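Local coordinates for protein RNA N6-adenosine-methyltransferase METTL16 (Homo sapiens, PDB 6M1U) that methylates adenosine at N6 in RNA, including U6 snRNA, with a vertebrate conserved region that probably helps bind the RNA, at residues K56-S60 with L113-K118. Numbering follows the deposited sequence.
Sequences KEEVS and LINVKK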
# COMPACT_ATOMS: atom_id res chain seq x y z
N LYS A 56 -7.86 -5.82 14.79
CA LYS A 56 -9.11 -6.43 14.33
C LYS A 56 -9.69 -5.70 13.13
O LYS A 56 -10.34 -6.33 12.28
CB LYS A 56 -10.12 -6.47 15.47
CG LYS A 56 -9.62 -7.25 16.68
CD LYS A 56 -10.65 -7.28 17.80
CE LYS A 56 -10.13 -8.09 18.98
NZ LYS A 56 -11.21 -8.30 20.00
N GLU A 57 -9.43 -4.41 13.00
CA GLU A 57 -10.06 -3.62 11.97
C GLU A 57 -9.05 -3.04 10.99
O GLU A 57 -9.19 -1.91 10.53
CB GLU A 57 -10.92 -2.53 12.61
CG GLU A 57 -12.14 -3.12 13.37
CD GLU A 57 -13.27 -2.12 13.63
OE1 GLU A 57 -13.00 -0.90 13.75
OE2 GLU A 57 -14.44 -2.56 13.70
N GLU A 58 -8.02 -3.83 10.63
CA GLU A 58 -6.97 -3.42 9.69
C GLU A 58 -6.31 -4.67 9.08
O GLU A 58 -6.46 -5.78 9.59
CB GLU A 58 -5.89 -2.56 10.36
CG GLU A 58 -5.09 -3.36 11.35
CD GLU A 58 -3.98 -2.58 12.07
OE1 GLU A 58 -3.89 -1.34 11.98
OE2 GLU A 58 -3.20 -3.25 12.76
N VAL A 59 -5.59 -4.46 7.97
CA VAL A 59 -4.68 -5.44 7.40
C VAL A 59 -3.30 -4.81 7.29
O VAL A 59 -3.19 -3.64 6.93
CB VAL A 59 -5.15 -5.90 6.01
CG1 VAL A 59 -4.23 -6.98 5.45
CG2 VAL A 59 -6.59 -6.35 6.08
N SER A 60 -2.25 -5.57 7.60
CA SER A 60 -0.90 -5.03 7.64
C SER A 60 0.03 -5.80 6.71
O SER A 60 0.03 -7.03 6.69
CB SER A 60 -0.31 -5.08 9.05
OG SER A 60 -1.19 -4.48 9.98
N LEU A 113 6.16 -0.82 7.68
CA LEU A 113 4.87 -1.43 7.96
C LEU A 113 3.76 -0.61 7.30
O LEU A 113 3.52 0.54 7.68
CB LEU A 113 4.65 -1.52 9.46
CG LEU A 113 3.42 -2.32 9.82
CD1 LEU A 113 3.67 -3.79 9.43
CD2 LEU A 113 3.18 -2.12 11.32
N ILE A 114 3.08 -1.21 6.32
CA ILE A 114 1.85 -0.63 5.78
C ILE A 114 0.67 -1.21 6.53
O ILE A 114 0.50 -2.44 6.58
CB ILE A 114 1.70 -0.88 4.27
CG1 ILE A 114 3.00 -0.57 3.51
CG2 ILE A 114 0.58 -0.01 3.72
CD1 ILE A 114 2.85 -0.63 1.99
N ASN A 115 -0.13 -0.33 7.15
CA ASN A 115 -1.45 -0.66 7.68
C ASN A 115 -2.52 -0.13 6.73
O ASN A 115 -2.44 1.01 6.26
CB ASN A 115 -1.69 -0.07 9.07
CG ASN A 115 -0.80 -0.68 10.12
OD1 ASN A 115 -0.19 -1.71 9.89
ND2 ASN A 115 -0.72 -0.06 11.29
N VAL A 116 -3.52 -0.96 6.43
CA VAL A 116 -4.69 -0.50 5.70
C VAL A 116 -5.86 -0.58 6.66
O VAL A 116 -6.31 -1.68 7.00
CB VAL A 116 -4.93 -1.32 4.42
CG1 VAL A 116 -6.09 -0.72 3.66
CG2 VAL A 116 -3.67 -1.34 3.55
N LYS A 117 -6.24 0.56 7.23
CA LYS A 117 -7.30 0.56 8.27
C LYS A 117 -8.56 1.27 7.77
O LYS A 117 -8.43 2.18 6.93
CB LYS A 117 -6.79 1.21 9.56
CG LYS A 117 -5.35 1.70 9.51
CD LYS A 117 -5.05 2.77 10.54
CE LYS A 117 -4.81 2.21 11.92
NZ LYS A 117 -4.57 3.29 12.91
N LYS A 118 -9.69 0.73 8.19
CA LYS A 118 -11.02 1.25 7.81
C LYS A 118 -11.28 2.38 8.77
O LYS A 118 -11.49 2.12 9.94
CB LYS A 118 -12.09 0.18 7.99
CG LYS A 118 -13.49 0.59 7.56
CD LYS A 118 -14.51 -0.52 7.72
CE LYS A 118 -15.90 -0.10 7.31
NZ LYS A 118 -16.89 -1.18 7.47
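Strand 58-60 runs antiparallel to strand 113-118, their axes 4.6 Å apart at closest and 165° between directions. Val59 and Val116 form the hydrogen-bonded pair and satisfy each other's backbone: Val59 N donates to Val116 O (3.0 Å), and Val116 N to Val59 O (2.7 Å), both nearly straight. Glu58 and Ser60, in the flanking non-hydrogen-bonded pairs with Lys117 and Asn115, each direct CA-H at a neighbouring carbonyl: Glu58 CA at Val116 O (3.3 Å), Ser60 CA at Ile114 O (3.1 Å). On the face shared by these two pairs, Ser60 OG donates to Asn115 OD1 (2.9 Å). Asn115 ND2 makes a weak hydrogen bond to Glu126; Glu58 OE1 lies 3.5 Å from Asn115 ND2, too poorly angled for one. Glu58 OE1 also comes 3.7 Å from Lys117 CE, but Lys117 NZ is salt-bridged to Glu126, and Glu58 OE2 accepts from Gly55 N. The pair joins strands 58-67 and 108-119 of the vertebrate conserved region's five-stranded antiparallel sheet, the latter central: Ser60 bonds to Val52 in strand 48-52, Asn115 and Lys117 to Glu126 and Leu124 in strand 122-131. On the other face, Val59 and Val116 pack against Thr35 of helix 30-44, Val116 also against Ile31.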